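Local coordinates for dicer Related Helicase (Caenorhabditis elegans, PDB 6M6Q), which probably hydrolyses ATP as an RNA helicase of the RLR subfamily involved in RNA interference, represented here by its helical N-terminal domain, at residues 125-134 and 181-189; 160-171 and 269-278. One frame throughout, in Å; residues are numbered along the deposited sequence.

Interaction 1: 125-134 and 181-189; sequences NTVLFDEKGL and PFGYQKLDR
The backbone O of F182 receives two light contacts: CA of F129 at 3.2 Å (CA-H...O) and a weak hydrogen bond from NH1 of R30. R30 also takes the O of L128, forms a salt bridge with OD2 of D188 and makes a cation-pi contact with F129, so one guanidinium ties both segments together. Beyond it, the rings of F129 and Y184 stack face to face, their centroids 4.3 Å apart and their planes at 29°, with CE2 of F129 over the centre of the tyrosine. F182 packs on the first turn of helix 131-144. With CG opposite its carbonyl carbon (chi1 -54°), it offers a face to CB of E131, 3.9 Å from the ring centroid, and an edge to CD1 of L134. Replacing F182 by an alanine would probably strip E131 of the ring under its CB and open a gap beside L134 and P26. D130 sits at an N-cap and accepts weakly from N of G133, while OD1 of D188 accepts from N of Q185 at 2.8 Å through its anti lone pair. Two helix starts, one with an N-cap (D130) and one with half of a capping box (Q185 N to D188), thus flank a face-to-face aromatic stack in an all-alpha domain.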
loop_
_atom_site.group_PDB
_atom_site.type_symbol
_atom_site.label_atom_id
_atom_site.label_comp_id
_atom_site.label_asym_id
_atom_site.label_seq_id
_atom_site.Cartn_x
_atom_site.Cartn_y
_atom_site.Cartn_z
ATOM N N ASN B 125 -4.932 -9.947 0.927
ATOM C CA ASN B 125 -5.287 -8.615 0.363
ATOM C C ASN B 125 -6.591 -8.698 -0.449
ATOM O O ASN B 125 -7.152 -7.647 -0.712
ATOM C CB ASN B 125 -4.185 -8.036 -0.513
ATOM C CG ASN B 125 -2.941 -7.679 0.265
ATOM O OD1 ASN B 125 -2.987 -7.468 1.483
ATOM N ND2 ASN B 125 -1.825 -7.598 -0.430
ATOM N N THR B 126 -6.993 -9.889 -0.891
ATOM C CA THR B 126 -8.242 -10.126 -1.651
ATOM C C THR B 126 -9.427 -10.259 -0.676
ATOM O O THR B 126 -10.447 -9.582 -0.904
ATOM C CB THR B 126 -8.112 -11.350 -2.571
ATOM O OG1 THR B 126 -7.008 -11.163 -3.452
ATOM C CG2 THR B 126 -9.341 -11.582 -3.413
ATOM N N VAL B 127 -9.284 -11.074 0.376
ATOM C CA VAL B 127 -10.403 -11.502 1.265
ATOM C C VAL B 127 -10.630 -10.478 2.391
ATOM O O VAL B 127 -11.741 -10.364 2.819
ATOM C CB VAL B 127 -10.177 -12.908 1.850
ATOM C CG1 VAL B 127 -10.004 -13.939 0.779
ATOM C CG2 VAL B 127 -9.011 -12.941 2.807
ATOM N N LEU B 128 -9.594 -9.836 2.909
ATOM C CA LEU B 128 -9.696 -9.023 4.155
ATOM C C LEU B 128 -9.959 -7.542 3.817
ATOM O O LEU B 128 -9.946 -6.737 4.723
ATOM C CB LEU B 128 -8.406 -9.178 4.979
ATOM C CG LEU B 128 -8.175 -10.547 5.627
ATOM C CD1 LEU B 128 -7.071 -10.460 6.663
ATOM C CD2 LEU B 128 -9.438 -11.094 6.276
ATOM N N PHE B 129 -10.163 -7.183 2.560
ATOM C CA PHE B 129 -10.420 -5.772 2.163
ATOM C C PHE B 129 -11.749 -5.698 1.413
ATOM O O PHE B 129 -12.016 -4.677 0.756
ATOM C CB PHE B 129 -9.237 -5.223 1.367
ATOM C CG PHE B 129 -8.007 -4.920 2.193
ATOM C CD1 PHE B 129 -7.092 -5.919 2.531
ATOM C CD2 PHE B 129 -7.743 -3.624 2.621
ATOM C CE1 PHE B 129 -5.968 -5.623 3.295
ATOM C CE2 PHE B 129 -6.596 -3.332 3.355
ATOM C CZ PHE B 129 -5.707 -4.326 3.677
ATOM N N ASP B 130 -12.554 -6.749 1.560
ATOM C CA ASP B 130 -13.871 -6.953 0.914
ATOM C C ASP B 130 -14.867 -7.306 2.014
ATOM O O ASP B 130 -14.499 -8.143 2.893
ATOM C CB ASP B 130 -13.798 -8.088 -0.103
ATOM C CG ASP B 130 -15.049 -8.284 -0.933
ATOM O OD1 ASP B 130 -15.880 -9.123 -0.541
ATOM O OD2 ASP B 130 -15.151 -7.643 -2.002
ATOM N N GLU B 131 -16.052 -6.682 2.009
ATOM C CA GLU B 131 -17.080 -6.871 3.066
ATOM C C GLU B 131 -17.437 -8.365 3.144
ATOM O O GLU B 131 -17.380 -8.923 4.245
ATOM C CB GLU B 131 -18.321 -6.014 2.795
ATOM C CG GLU B 131 -19.563 -6.489 3.558
ATOM C CD GLU B 131 -20.563 -5.417 3.956
ATOM O OE1 GLU B 131 -20.484 -4.289 3.401
ATOM O OE2 GLU B 131 -21.432 -5.720 4.818
ATOM N N LYS B 132 -17.780 -8.975 2.012
ATOM C CA LYS B 132 -18.261 -10.383 1.944
ATOM C C LYS B 132 -17.176 -11.296 2.507
ATOM O O LYS B 132 -17.522 -12.258 3.212
ATOM C CB LYS B 132 -18.619 -10.772 0.501
ATOM C CG LYS B 132 -19.547 -9.799 -0.232
ATOM C CD LYS B 132 -19.787 -10.130 -1.706
ATOM C CE LYS B 132 -18.573 -9.905 -2.595
ATOM N NZ LYS B 132 -18.328 -8.466 -2.868
ATOM N N GLY B 133 -15.918 -10.991 2.191
ATOM C CA GLY B 133 -14.730 -11.749 2.623
ATOM C C GLY B 133 -14.414 -11.569 4.095
ATOM O O GLY B 133 -13.971 -12.527 4.708
ATOM N N LEU B 134 -14.633 -10.379 4.642
ATOM C CA LEU B 134 -14.452 -10.117 6.093
ATOM C C LEU B 134 -15.521 -10.858 6.889
ATOM O O LEU B 134 -15.206 -11.353 7.969
ATOM C CB LEU B 134 -14.517 -8.621 6.351
ATOM C CG LEU B 134 -13.167 -7.968 6.585
ATOM C CD1 LEU B 134 -13.260 -6.477 6.363
ATOM C CD2 LEU B 134 -12.656 -8.281 7.982
ATOM N N PRO B 181 -14.692 1.817 4.965
ATOM C CA PRO B 181 -14.118 1.182 6.152
ATOM C C PRO B 181 -13.269 -0.077 5.862
ATOM O O PRO B 181 -12.288 -0.306 6.573
ATOM C CB PRO B 181 -15.357 0.808 6.989
ATOM C CG PRO B 181 -16.419 1.789 6.550
ATOM C CD PRO B 181 -16.142 2.017 5.084
ATOM N N PHE B 182 -13.644 -0.847 4.833
ATOM C CA PHE B 182 -13.004 -2.140 4.456
ATOM C C PHE B 182 -11.712 -1.883 3.660
ATOM O O PHE B 182 -10.970 -2.833 3.410
ATOM C CB PHE B 182 -13.989 -2.997 3.657
ATOM C CG PHE B 182 -15.312 -3.218 4.345
ATOM C CD1 PHE B 182 -16.440 -2.511 3.962
ATOM C CD2 PHE B 182 -15.416 -4.102 5.407
ATOM C CE1 PHE B 182 -17.646 -2.695 4.620
ATOM C CE2 PHE B 182 -16.617 -4.276 6.073
ATOM C CZ PHE B 182 -17.732 -3.576 5.678
ATOM N N GLY B 183 -11.506 -0.643 3.212
ATOM C CA GLY B 183 -10.335 -0.225 2.423
ATOM C C GLY B 183 -9.124 -0.019 3.301
ATOM O O GLY B 183 -9.266 -0.130 4.524
ATOM N N TYR B 184 -7.973 0.287 2.686
ATOM C CA TYR B 184 -6.692 0.583 3.368
ATOM C C TYR B 184 -6.897 1.772 4.315
ATOM O O TYR B 184 -7.428 2.810 3.876
ATOM C CB TYR B 184 -5.571 0.832 2.343
ATOM C CG TYR B 184 -4.786 -0.402 1.974
ATOM C CD1 TYR B 184 -3.746 -0.854 2.774
ATOM C CD2 TYR B 184 -5.111 -1.151 0.851
ATOM C CE1 TYR B 184 -3.054 -2.016 2.474
ATOM C CE2 TYR B 184 -4.422 -2.312 0.531
ATOM C CZ TYR B 184 -3.384 -2.742 1.340
ATOM O OH TYR B 184 -2.711 -3.894 1.040
ATOM N N GLN B 185 -6.451 1.637 5.567
ATOM C CA GLN B 185 -6.478 2.729 6.571
ATOM C C GLN B 185 -5.060 3.022 7.046
ATOM O O GLN B 185 -4.178 2.158 6.867
ATOM C CB GLN B 185 -7.387 2.362 7.744
ATOM C CG GLN B 185 -8.825 2.059 7.338
ATOM C CD GLN B 185 -9.534 3.261 6.763
ATOM O OE1 GLN B 185 -9.284 4.407 7.144
ATOM N NE2 GLN B 185 -10.418 3.006 5.822
ATOM N N LYS B 186 -4.859 4.197 7.635
ATOM C CA LYS B 186 -3.568 4.614 8.230
ATOM C C LYS B 186 -2.999 3.449 9.059
ATOM O O LYS B 186 -1.846 3.105 8.866
ATOM C CB LYS B 186 -3.766 5.878 9.066
ATOM C CG LYS B 186 -2.854 7.026 8.684
ATOM C CD LYS B 186 -2.760 8.103 9.728
ATOM C CE LYS B 186 -3.854 9.137 9.619
ATOM N NZ LYS B 186 -3.871 10.029 10.803
ATOM N N LEU B 187 -3.826 2.843 9.902
ATOM C CA LEU B 187 -3.465 1.700 10.783
ATOM C C LEU B 187 -2.722 0.613 9.982
ATOM O O LEU B 187 -1.656 0.135 10.465
ATOM C CB LEU B 187 -4.746 1.137 11.414
ATOM C CG LEU B 187 -4.535 0.024 12.429
ATOM C CD1 LEU B 187 -3.452 0.401 13.436
ATOM C CD2 LEU B 187 -5.843 -0.319 13.134
ATOM N N ASP B 188 -3.275 0.199 8.840
ATOM C CA ASP B 188 -2.701 -0.878 8.001
ATOM C C ASP B 188 -1.288 -0.451 7.543
ATOM O O ASP B 188 -0.394 -1.323 7.509
ATOM C CB ASP B 188 -3.613 -1.224 6.816
ATOM C CG ASP B 188 -5.043 -1.624 7.171
ATOM O OD1 ASP B 188 -5.979 -0.803 6.878
ATOM O OD2 ASP B 188 -5.235 -2.766 7.656
ATOM N N ARG B 189 -1.082 0.837 7.240
ATOM C CA ARG B 189 0.219 1.367 6.738
ATOM C C ARG B 189 1.246 1.423 7.873
ATOM O O ARG B 189 2.392 1.003 7.645
ATOM C CB ARG B 189 0.053 2.750 6.107
ATOM C CG ARG B 189 -0.705 2.729 4.788
ATOM C CD ARG B 189 -0.944 4.112 4.205
ATOM N NE ARG B 189 -2.203 4.158 3.479
ATOM C CZ ARG B 189 -3.272 4.851 3.848
ATOM N NH1 ARG B 189 -4.375 4.787 3.122
ATOM N NH2 ARG B 189 -3.246 5.600 4.938
HETATM O O HOH W 1 -1.191 -5.027 2.526
#

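Interaction 2: 160-171 and 269-278; sequences GWLTAETFKNKF and FLAIIGFKSN
F167 and F171 form the tightly packed half of this contact, laid against F269 and I272 in the interior. CG2 of I272 meets the edge of the F167 ring 3.4 Å from CD2, and the O of F269 lies at the same ring's edge; CD2 of F171, one turn on, lies over the rim of one face of F167. F171 in turn brings CE1 to the edge of F269, 3.7 Å from CE2, with the ring planes at 75°, and rests on CD1 of I272. Nearby, CD1 of I273 touches CB of A164. The looser, exposed part is confined to G160, K276 and N278, where N of L162 donates to OD1 of N278 at 3.0 Å (159° at the hydrogen). Between the two lies a buried polar cluster. OG1 of T163, opposite the carbonyl carbon (chi1 -83°), donates to O of F275 at 2.8 Å from well above the carbonyl plane and accepts weakly from OG of S277; W289 of helix 288-295 touches the same side chain. The chemistry implies a division of labour: hydrocarbon fills the core, while side-chain donors of W161 (weakly) and T163 reach carbonyls of I273 and F275, in and just after the 3-10 turn following helix 262-271.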
loop_
_atom_site.group_PDB
_atom_site.type_symbol
_atom_site.label_atom_id
_atom_site.label_comp_id
_atom_site.label_asym_id
_atom_site.label_seq_id
_atom_site.Cartn_x
_atom_site.Cartn_y
_atom_site.Cartn_z
ATOM N N GLY B 160 -16.628 4.246 28.579
ATOM C CA GLY B 160 -15.970 5.559 28.482
ATOM C C GLY B 160 -14.472 5.425 28.336
ATOM O O GLY B 160 -13.757 6.340 28.792
ATOM N N TRP B 161 -14.005 4.326 27.735
ATOM C CA TRP B 161 -12.557 3.989 27.626
ATOM C C TRP B 161 -11.847 5.054 26.780
ATOM O O TRP B 161 -12.114 5.123 25.597
ATOM C CB TRP B 161 -12.369 2.595 27.037
ATOM C CG TRP B 161 -11.059 1.975 27.402
ATOM C CD1 TRP B 161 -9.944 1.860 26.625
ATOM C CD2 TRP B 161 -10.717 1.414 28.675
ATOM N NE1 TRP B 161 -8.942 1.242 27.321
ATOM C CE2 TRP B 161 -9.384 0.962 28.583
ATOM C CE3 TRP B 161 -11.404 1.247 29.879
ATOM C CZ2 TRP B 161 -8.736 0.350 29.648
ATOM C CZ3 TRP B 161 -10.766 0.636 30.930
ATOM C CH2 TRP B 161 -9.449 0.196 30.817
ATOM N N LEU B 162 -10.958 5.831 27.382
ATOM C CA LEU B 162 -10.329 7.023 26.756
ATOM C C LEU B 162 -9.219 6.572 25.795
ATOM O O LEU B 162 -8.874 7.338 24.875
ATOM C CB LEU B 162 -9.794 7.914 27.879
ATOM C CG LEU B 162 -8.898 9.075 27.460
ATOM C CD1 LEU B 162 -9.673 10.109 26.657
ATOM C CD2 LEU B 162 -8.279 9.712 28.677
ATOM N N THR B 163 -8.651 5.395 26.032
ATOM C CA THR B 163 -7.594 4.797 25.190
ATOM C C THR B 163 -8.179 4.485 23.818
ATOM O O THR B 163 -7.462 4.620 22.833
ATOM C CB THR B 163 -7.025 3.543 25.845
ATOM O OG1 THR B 163 -6.041 3.961 26.785
ATOM C CG2 THR B 163 -6.429 2.583 24.844
ATOM N N ALA B 164 -9.438 4.048 23.779
ATOM C CA ALA B 164 -10.160 3.679 22.542
ATOM C C ALA B 164 -10.350 4.921 21.667
ATOM O O ALA B 164 -10.199 4.793 20.454
ATOM C CB ALA B 164 -11.479 3.023 22.866
ATOM N N GLU B 165 -10.644 6.072 22.278
ATOM C CA GLU B 165 -10.867 7.370 21.590
ATOM C C GLU B 165 -9.557 7.845 20.966
ATOM O O GLU B 165 -9.578 8.183 19.774
ATOM C CB GLU B 165 -11.425 8.415 22.556
ATOM C CG GLU B 165 -11.646 9.781 21.903
ATOM C CD GLU B 165 -11.767 10.972 22.858
ATOM O OE1 GLU B 165 -11.479 12.121 22.419
ATOM O OE2 GLU B 165 -12.150 10.760 24.031
ATOM N N THR B 166 -8.449 7.795 21.707
ATOM C CA THR B 166 -7.105 8.204 21.197
ATOM C C THR B 166 -6.734 7.341 19.973
ATOM O O THR B 166 -6.360 7.902 18.954
ATOM C CB THR B 166 -6.030 8.115 22.291
ATOM O OG1 THR B 166 -6.554 8.641 23.509
ATOM C CG2 THR B 166 -4.757 8.837 21.915
ATOM N N PHE B 167 -6.906 6.024 20.085
ATOM C CA PHE B 167 -6.639 5.008 19.033
ATOM C C PHE B 167 -7.403 5.368 17.755
ATOM O O PHE B 167 -6.771 5.460 16.689
ATOM C CB PHE B 167 -7.046 3.630 19.544
ATOM C CG PHE B 167 -6.650 2.472 18.680
ATOM C CD1 PHE B 167 -7.499 2.003 17.691
ATOM C CD2 PHE B 167 -5.486 1.764 18.942
ATOM C CE1 PHE B 167 -7.170 0.875 16.957
ATOM C CE2 PHE B 167 -5.160 0.635 18.209
ATOM C CZ PHE B 167 -5.998 0.199 17.212
ATOM N N LYS B 168 -8.714 5.593 17.865
ATOM C CA LYS B 168 -9.595 5.941 16.710
ATOM C C LYS B 168 -9.118 7.250 16.072
ATOM O O LYS B 168 -9.168 7.346 14.848
ATOM C CB LYS B 168 -11.054 6.073 17.148
ATOM C CG LYS B 168 -11.796 4.754 17.287
ATOM C CD LYS B 168 -13.180 4.885 17.911
ATOM C CE LYS B 168 -13.884 3.550 18.080
ATOM N NZ LYS B 168 -14.993 3.638 19.056
ATOM N N ASN B 169 -8.657 8.196 16.893
ATOM C CA ASN B 169 -8.325 9.584 16.483
ATOM C C ASN B 169 -6.960 9.626 15.792
ATOM O O ASN B 169 -6.847 10.327 14.784
ATOM C CB ASN B 169 -8.355 10.555 17.668
ATOM C CG ASN B 169 -9.755 11.002 18.059
ATOM O OD1 ASN B 169 -9.930 11.616 19.107
ATOM N ND2 ASN B 169 -10.758 10.692 17.240
ATOM N N LYS B 170 -5.964 8.900 16.287
ATOM C CA LYS B 170 -4.569 9.064 15.788
ATOM C C LYS B 170 -4.244 8.019 14.710
ATOM O O LYS B 170 -3.342 8.291 13.919
ATOM C CB LYS B 170 -3.562 9.007 16.935
ATOM C CG LYS B 170 -3.852 9.951 18.095
ATOM C CD LYS B 170 -2.865 11.073 18.232
ATOM C CE LYS B 170 -3.513 12.401 18.551
ATOM N NZ LYS B 170 -2.729 13.525 17.988
ATOM N N PHE B 171 -4.937 6.878 14.679
ATOM C CA PHE B 171 -4.569 5.722 13.815
ATOM C C PHE B 171 -5.495 5.618 12.593
ATOM O O PHE B 171 -5.228 4.779 11.726
ATOM C CB PHE B 171 -4.593 4.420 14.613
ATOM C CG PHE B 171 -3.419 4.208 15.528
ATOM C CD1 PHE B 171 -2.123 4.229 15.045
ATOM C CD2 PHE B 171 -3.618 3.880 16.855
ATOM C CE1 PHE B 171 -1.050 3.977 15.886
ATOM C CE2 PHE B 171 -2.544 3.626 17.692
ATOM C CZ PHE B 171 -1.264 3.674 17.206
ATOM N N PHE B 269 0.253 -3.306 18.343
ATOM C CA PHE B 269 -0.793 -2.313 17.979
ATOM C C PHE B 269 -2.173 -2.844 18.380
ATOM O O PHE B 269 -2.993 -2.041 18.806
ATOM C CB PHE B 269 -0.721 -1.976 16.490
ATOM C CG PHE B 269 0.427 -1.067 16.145
ATOM C CD1 PHE B 269 1.682 -1.589 15.877
ATOM C CD2 PHE B 269 0.270 0.312 16.162
ATOM C CE1 PHE B 269 2.750 -0.755 15.592
ATOM C CE2 PHE B 269 1.341 1.146 15.893
ATOM C CZ PHE B 269 2.578 0.612 15.597
ATOM N N LEU B 270 -2.374 -4.164 18.302
ATOM C CA LEU B 270 -3.617 -4.847 18.742
ATOM C C LEU B 270 -3.796 -4.621 20.239
ATOM O O LEU B 270 -4.889 -4.260 20.638
ATOM C CB LEU B 270 -3.529 -6.343 18.407
ATOM C CG LEU B 270 -4.815 -7.161 18.547
ATOM C CD1 LEU B 270 -5.756 -6.882 17.405
ATOM C CD2 LEU B 270 -4.528 -8.650 18.590
ATOM N N ALA B 271 -2.728 -4.774 21.015
ATOM C CA ALA B 271 -2.745 -4.807 22.497
ATOM C C ALA B 271 -3.019 -3.410 23.065
ATOM O O ALA B 271 -3.410 -3.343 24.217
ATOM C CB ALA B 271 -1.433 -5.344 23.007
ATOM N N ILE B 272 -2.787 -2.346 22.278
ATOM C CA ILE B 272 -2.865 -0.896 22.686
ATOM C C ILE B 272 -4.195 -0.601 23.396
ATOM O O ILE B 272 -4.199 0.256 24.282
ATOM C CB ILE B 272 -2.677 0.006 21.446
ATOM C CG1 ILE B 272 -1.198 0.139 21.097
ATOM C CG2 ILE B 272 -3.353 1.369 21.620
ATOM C CD1 ILE B 272 -0.933 0.922 19.836
ATOM N N ILE B 273 -5.279 -1.266 22.994
ATOM C CA ILE B 273 -6.662 -0.995 23.477
ATOM C C ILE B 273 -6.745 -1.287 24.986
ATOM O O ILE B 273 -7.638 -0.732 25.637
ATOM C CB ILE B 273 -7.700 -1.793 22.649
ATOM C CG1 ILE B 273 -9.090 -1.154 22.733
ATOM C CG2 ILE B 273 -7.722 -3.265 23.048
ATOM C CD1 ILE B 273 -9.156 0.242 22.144
ATOM N N GLY B 274 -5.811 -2.068 25.532
ATOM C CA GLY B 274 -5.829 -2.504 26.946
ATOM C C GLY B 274 -5.285 -1.437 27.882
ATOM O O GLY B 274 -5.584 -1.507 29.106
ATOM N N PHE B 275 -4.509 -0.492 27.348
ATOM C CA PHE B 275 -3.894 0.629 28.112
ATOM C C PHE B 275 -4.981 1.407 28.885
ATOM O O PHE B 275 -6.059 1.658 28.339
ATOM C CB PHE B 275 -3.138 1.583 27.182
ATOM C CG PHE B 275 -1.993 0.995 26.390
ATOM C CD1 PHE B 275 -1.547 -0.310 26.594
ATOM C CD2 PHE B 275 -1.366 1.761 25.417
ATOM C CE1 PHE B 275 -0.501 -0.822 25.842
ATOM C CE2 PHE B 275 -0.306 1.256 24.683
ATOM C CZ PHE B 275 0.124 -0.032 24.894
ATOM N N LYS B 276 -4.709 1.737 30.146
ATOM C CA LYS B 276 -5.637 2.485 31.037
ATOM C C LYS B 276 -5.215 3.944 31.017
ATOM O O LYS B 276 -4.061 4.209 31.412
ATOM C CB LYS B 276 -5.581 1.941 32.471
ATOM C CG LYS B 276 -6.144 0.534 32.670
ATOM C CD LYS B 276 -5.779 -0.104 34.006
ATOM C CE LYS B 276 -5.827 -1.622 33.986
ATOM N NZ LYS B 276 -4.694 -2.200 33.215
ATOM N N SER B 277 -6.074 4.848 30.538
ATOM C CA SER B 277 -5.745 6.293 30.444
ATOM C C SER B 277 -6.913 7.169 30.919
ATOM O O SER B 277 -6.810 8.410 30.749
ATOM C CB SER B 277 -5.267 6.668 29.042
ATOM O OG SER B 277 -6.354 6.914 28.153
ATOM N N ASN B 278 -7.878 6.596 31.655
ATOM C CA ASN B 278 -9.077 7.333 32.148
ATOM C C ASN B 278 -8.644 8.360 33.213
ATOM O O ASN B 278 -9.041 9.544 33.075
ATOM C CB ASN B 278 -10.174 6.385 32.638
ATOM C CG ASN B 278 -10.948 5.753 31.497
ATOM O OD1 ASN B 278 -10.494 5.759 30.356
ATOM N ND2 ASN B 278 -12.124 5.214 31.791
#

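The two contacts interlock along the chain: 125-134 comes first, then 160-171, 181-189 and 269-278, so each pairing spans a segment of the other. Their centres lie 21 Å apart, yet they meet directly where helix 186-193 begins near F171: CB of K186 comes 3.2 Å from O of F171, and CD2 of L187 lies 4.1 Å from CZ of F167. Interaction 1 sets the turn between helices 94-127 and 131-144 against the loop leading into helix 186-193; interaction 2 sets helix 162-171 against the end of helix 262-271 and the residues after it. Parts of the sequence far apart are thereby gathered into one helical body, the N-terminal domain of a much longer helicase.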